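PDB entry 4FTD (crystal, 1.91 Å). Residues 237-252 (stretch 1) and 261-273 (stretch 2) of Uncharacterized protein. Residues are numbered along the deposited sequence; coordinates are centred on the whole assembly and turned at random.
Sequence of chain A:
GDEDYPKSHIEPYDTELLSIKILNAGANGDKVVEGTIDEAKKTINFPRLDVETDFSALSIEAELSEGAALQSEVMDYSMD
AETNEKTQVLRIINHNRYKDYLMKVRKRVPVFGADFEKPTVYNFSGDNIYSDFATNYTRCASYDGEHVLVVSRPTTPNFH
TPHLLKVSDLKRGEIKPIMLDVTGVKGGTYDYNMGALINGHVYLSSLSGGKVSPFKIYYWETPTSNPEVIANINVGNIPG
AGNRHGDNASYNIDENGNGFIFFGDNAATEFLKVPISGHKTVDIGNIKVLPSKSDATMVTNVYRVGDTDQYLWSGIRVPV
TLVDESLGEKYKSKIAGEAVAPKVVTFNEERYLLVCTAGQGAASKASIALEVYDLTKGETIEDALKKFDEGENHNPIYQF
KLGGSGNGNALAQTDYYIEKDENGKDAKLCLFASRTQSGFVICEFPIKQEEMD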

# COMPACT_ATOMS: atom_id res chain seq x y z
N ASN A 237 -12.67 -0.20 -36.04
CA ASN A 237 -13.88 0.63 -36.04
C ASN A 237 -13.79 1.76 -34.99
O ASN A 237 -14.80 2.37 -34.72
CB ASN A 237 -15.11 -0.24 -35.73
CG ASN A 237 -15.41 -1.29 -36.80
OD1 ASN A 237 -14.95 -1.20 -37.93
ND2 ASN A 237 -16.24 -2.27 -36.45
N ILE A 238 -12.63 1.99 -34.36
CA ILE A 238 -12.48 3.08 -33.38
C ILE A 238 -11.68 4.23 -34.02
O ILE A 238 -10.48 4.13 -34.17
CB ILE A 238 -11.81 2.62 -32.07
CG1 ILE A 238 -12.59 1.46 -31.43
CG2 ILE A 238 -11.70 3.80 -31.09
CD1 ILE A 238 -11.87 0.78 -30.28
N PRO A 239 -12.35 5.35 -34.40
CA PRO A 239 -11.54 6.45 -34.97
C PRO A 239 -10.44 6.93 -34.01
O PRO A 239 -10.70 7.14 -32.84
CB PRO A 239 -12.58 7.57 -35.19
CG PRO A 239 -13.87 6.84 -35.33
CD PRO A 239 -13.77 5.70 -34.34
N GLY A 240 -9.21 7.08 -34.51
CA GLY A 240 -8.07 7.55 -33.70
C GLY A 240 -7.31 6.48 -32.92
O GLY A 240 -6.27 6.75 -32.32
N ALA A 241 -7.80 5.24 -32.90
CA ALA A 241 -7.11 4.21 -32.14
C ALA A 241 -5.80 3.87 -32.84
O ALA A 241 -5.71 4.00 -34.04
CB ALA A 241 -7.96 2.94 -31.97
N GLY A 242 -4.82 3.42 -32.07
CA GLY A 242 -3.56 2.92 -32.62
C GLY A 242 -3.62 1.47 -33.04
O GLY A 242 -4.70 0.84 -33.16
N ASN A 243 -2.45 0.91 -33.25
CA ASN A 243 -2.30 -0.41 -33.86
C ASN A 243 -2.50 -1.58 -32.95
O ASN A 243 -3.24 -2.51 -33.27
CB ASN A 243 -0.94 -0.54 -34.55
CG ASN A 243 -0.88 0.28 -35.81
OD1 ASN A 243 -1.82 0.24 -36.60
ND2 ASN A 243 0.19 1.04 -35.99
N ARG A 244 -1.79 -1.54 -31.82
CA ARG A 244 -1.73 -2.68 -30.93
C ARG A 244 -2.17 -2.34 -29.51
O ARG A 244 -1.63 -1.40 -28.92
CB ARG A 244 -0.31 -3.24 -30.98
CG ARG A 244 0.03 -4.21 -29.85
CD ARG A 244 1.35 -4.91 -30.16
NE ARG A 244 1.94 -5.47 -28.95
CZ ARG A 244 2.77 -6.53 -28.92
NH1 ARG A 244 3.15 -7.14 -30.04
NH2 ARG A 244 3.26 -6.93 -27.78
N HIS A 245 -3.13 -3.11 -28.95
CA HIS A 245 -3.67 -2.90 -27.58
C HIS A 245 -3.65 -4.16 -26.77
O HIS A 245 -3.74 -5.25 -27.33
CB HIS A 245 -5.09 -2.42 -27.66
CG HIS A 245 -5.21 -1.13 -28.39
ND1 HIS A 245 -5.35 -1.07 -29.77
CD2 HIS A 245 -5.16 0.15 -27.94
CE1 HIS A 245 -5.42 0.21 -30.12
NE2 HIS A 245 -5.29 0.96 -29.04
N GLY A 246 -3.52 -4.02 -25.46
CA GLY A 246 -3.50 -5.17 -24.57
C GLY A 246 -2.18 -5.45 -23.92
O GLY A 246 -2.07 -6.39 -23.16
N ASP A 247 -1.14 -4.67 -24.24
CA ASP A 247 0.12 -4.87 -23.54
C ASP A 247 0.04 -4.53 -22.05
O ASP A 247 0.76 -5.08 -21.28
CB ASP A 247 1.22 -3.96 -24.13
CG ASP A 247 1.75 -4.52 -25.44
OD1 ASP A 247 2.34 -5.64 -25.38
OD2 ASP A 247 1.63 -3.86 -26.49
N ASN A 248 -0.82 -3.55 -21.73
CA ASN A 248 -1.05 -3.03 -20.39
C ASN A 248 -2.57 -2.94 -20.22
O ASN A 248 -3.29 -2.99 -21.19
CB ASN A 248 -0.37 -1.67 -20.14
CG ASN A 248 -0.83 -0.59 -21.09
OD1 ASN A 248 -1.98 -0.11 -20.99
ND2 ASN A 248 0.06 -0.17 -22.02
N ALA A 249 -3.02 -2.93 -18.98
CA ALA A 249 -4.42 -2.72 -18.67
C ALA A 249 -4.55 -2.15 -17.28
O ALA A 249 -3.82 -2.54 -16.37
CB ALA A 249 -5.20 -3.99 -18.79
N SER A 250 -5.43 -1.16 -17.14
CA SER A 250 -5.79 -0.66 -15.78
C SER A 250 -7.30 -0.81 -15.58
O SER A 250 -8.09 -0.07 -16.14
CB SER A 250 -5.32 0.76 -15.58
OG SER A 250 -4.00 0.95 -16.02
N TYR A 251 -7.67 -1.90 -14.90
CA TYR A 251 -9.04 -2.19 -14.60
C TYR A 251 -9.46 -1.39 -13.36
O TYR A 251 -8.90 -1.59 -12.29
CB TYR A 251 -9.19 -3.69 -14.34
CG TYR A 251 -8.96 -4.59 -15.53
CD1 TYR A 251 -7.64 -5.00 -15.93
CD2 TYR A 251 -10.06 -5.14 -16.21
CE1 TYR A 251 -7.49 -5.88 -17.04
CE2 TYR A 251 -9.91 -6.01 -17.30
CZ TYR A 251 -8.66 -6.40 -17.70
OH TYR A 251 -8.59 -7.29 -18.79
N ASN A 252 -10.41 -0.48 -13.54
CA ASN A 252 -10.97 0.35 -12.47
C ASN A 252 -12.47 0.03 -12.35
O ASN A 252 -13.27 0.58 -13.04
CB ASN A 252 -10.78 1.83 -12.83
CG ASN A 252 -9.33 2.24 -12.84
OD1 ASN A 252 -8.76 2.52 -11.78
ND2 ASN A 252 -8.71 2.20 -14.00
N ILE A 261 -11.94 0.51 -18.02
CA ILE A 261 -10.69 -0.17 -18.21
C ILE A 261 -9.87 0.72 -19.20
O ILE A 261 -10.34 1.09 -20.29
CB ILE A 261 -10.86 -1.57 -18.76
CG1 ILE A 261 -11.91 -2.34 -17.95
CG2 ILE A 261 -9.47 -2.29 -18.75
CD1 ILE A 261 -12.54 -3.55 -18.63
N PHE A 262 -8.65 1.04 -18.83
CA PHE A 262 -7.76 1.82 -19.68
C PHE A 262 -6.74 0.88 -20.33
O PHE A 262 -6.03 0.17 -19.61
CB PHE A 262 -7.02 2.86 -18.87
CG PHE A 262 -7.90 3.96 -18.30
CD1 PHE A 262 -8.47 3.84 -17.04
CD2 PHE A 262 -8.09 5.14 -19.00
CE1 PHE A 262 -9.22 4.86 -16.51
CE2 PHE A 262 -8.90 6.14 -18.49
CZ PHE A 262 -9.45 5.99 -17.23
N PHE A 263 -6.61 0.98 -21.65
CA PHE A 263 -5.68 0.15 -22.41
C PHE A 263 -4.79 1.03 -23.25
O PHE A 263 -5.26 1.62 -24.24
CB PHE A 263 -6.41 -0.79 -23.32
CG PHE A 263 -7.26 -1.84 -22.64
CD1 PHE A 263 -6.71 -2.94 -22.03
CD2 PHE A 263 -8.64 -1.74 -22.71
CE1 PHE A 263 -7.53 -3.96 -21.54
CE2 PHE A 263 -9.46 -2.72 -22.25
CZ PHE A 263 -8.91 -3.84 -21.67
N GLY A 264 -3.53 1.15 -22.90
CA GLY A 264 -2.61 1.99 -23.72
C GLY A 264 -2.10 1.24 -24.94
O GLY A 264 -1.79 0.07 -24.86
N ASP A 265 -1.95 1.92 -26.07
CA ASP A 265 -1.42 1.26 -27.27
C ASP A 265 0.08 1.03 -27.08
O ASP A 265 0.74 1.70 -26.24
CB ASP A 265 -1.77 1.96 -28.59
CG ASP A 265 -1.08 3.29 -28.82
OD1 ASP A 265 -0.81 4.01 -27.85
OD2 ASP A 265 -0.88 3.68 -29.99
N ASN A 266 0.61 0.08 -27.85
CA ASN A 266 2.00 -0.29 -27.74
C ASN A 266 2.90 0.93 -28.03
O ASN A 266 3.87 1.15 -27.31
CB ASN A 266 2.34 -1.45 -28.65
CG ASN A 266 3.78 -1.86 -28.53
OD1 ASN A 266 4.63 -1.35 -29.23
ND2 ASN A 266 4.06 -2.75 -27.62
N ALA A 267 2.52 1.74 -29.02
CA ALA A 267 3.31 2.92 -29.42
C ALA A 267 3.19 4.10 -28.43
O ALA A 267 3.86 5.09 -28.57
CB ALA A 267 2.95 3.35 -30.86
N ALA A 268 2.31 4.00 -27.44
CA ALA A 268 2.09 5.06 -26.43
C ALA A 268 1.60 6.36 -27.08
O ALA A 268 2.08 7.45 -26.76
CB ALA A 268 3.36 5.29 -25.59
N THR A 269 0.68 6.23 -28.03
CA THR A 269 0.00 7.40 -28.63
C THR A 269 -1.32 7.68 -27.93
O THR A 269 -1.80 8.80 -27.95
CB THR A 269 -0.27 7.26 -30.14
OG1 THR A 269 -1.17 6.16 -30.34
CG2 THR A 269 1.05 7.07 -30.95
N GLU A 270 -1.94 6.66 -27.34
CA GLU A 270 -3.25 6.85 -26.73
C GLU A 270 -3.57 5.78 -25.73
O GLU A 270 -2.84 4.82 -25.58
CB GLU A 270 -4.34 6.86 -27.84
CG GLU A 270 -4.28 5.75 -28.93
CD GLU A 270 -4.95 4.41 -28.56
OE1 GLU A 270 -5.45 4.28 -27.42
OE2 GLU A 270 -5.01 3.47 -29.40
N PHE A 271 -4.70 5.98 -25.06
CA PHE A 271 -5.40 4.99 -24.28
C PHE A 271 -6.80 4.84 -24.85
O PHE A 271 -7.42 5.81 -25.23
CB PHE A 271 -5.57 5.43 -22.83
CG PHE A 271 -4.34 5.28 -21.99
CD1 PHE A 271 -3.49 6.34 -21.82
CD2 PHE A 271 -4.07 4.09 -21.37
CE1 PHE A 271 -2.37 6.20 -21.04
CE2 PHE A 271 -2.95 3.96 -20.59
CZ PHE A 271 -2.10 5.01 -20.42
N LEU A 272 -7.29 3.61 -24.89
CA LEU A 272 -8.70 3.30 -25.07
C LEU A 272 -9.27 3.27 -23.66
O LEU A 272 -8.78 2.55 -22.83
CB LEU A 272 -8.90 1.93 -25.72
CG LEU A 272 -8.30 1.82 -27.13
CD1 LEU A 272 -8.65 0.46 -27.75
CD2 LEU A 272 -8.73 2.98 -28.05
N LYS A 273 -10.24 4.13 -23.39
CA LYS A 273 -11.00 4.14 -22.13
C LYS A 273 -12.31 3.37 -22.39
O LYS A 273 -13.21 3.86 -23.04
CB LYS A 273 -11.32 5.58 -21.68
CG LYS A 273 -12.10 5.60 -20.39
CD LYS A 273 -12.17 6.96 -19.72
CE LYS A 273 -13.21 7.85 -20.37
NZ LYS A 273 -13.71 8.81 -19.36
O HOH W 1 -3.09 6.71 -32.60
O HOH W 2 -0.19 2.71 -32.44
O HOH W 3 0.58 0.47 -31.19
O HOH W 4 -3.01 -1.96 -23.72
O HOH W 5 -0.80 -2.42 -26.02
O HOH W 6 0.76 2.45 -23.71

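Regular pairing is brief. S250 and F262 form an antiparallel hydrogen-bonded pair, S250 N to F262 O at 2.9 Å and F262 N to S250 O at 3.0 Å. Toward G264 a side chain supplies the acceptor: N248 OD1 accepts from G264 N at 2.8 Å. N248 adopts chi1 p (59°), which brings its end nearer the opposing strand than its sideways CA-to-CB bond would suggest.

E270 folds compactly, with chi1 and chi2 both p and chi3 near 0°. E270 OE2 thereby receives two bonds, from H245 NE2 at 2.6 Å and from G242 N at 2.7 Å, the latter nearly linear (175°). The carboxylate meets the H245 ring at its edge, while L272 CD1 covers one face, 3.7 Å from the centroid and 18° off the normal. H245, at chi1 m, thus offers polar and apolar surfaces to different neighbours. G242 leaves needed room: an ideal CB would lie 2.3 Å from D265 OD2.

The extended R244 side chain, t through chi3, forms a salt bridge with D247 (R244 NH2 to D247 OD1, 2.9 Å). N266, chi1 t, donates from ND2 to D247 OD2 at 2.9 Å, while N266 N reaches R244 O, also at 2.9 Å.

I261 CG2 sits over the Y251 ring, 3.9 Å from its centroid. Together the stretches bury 915 Å².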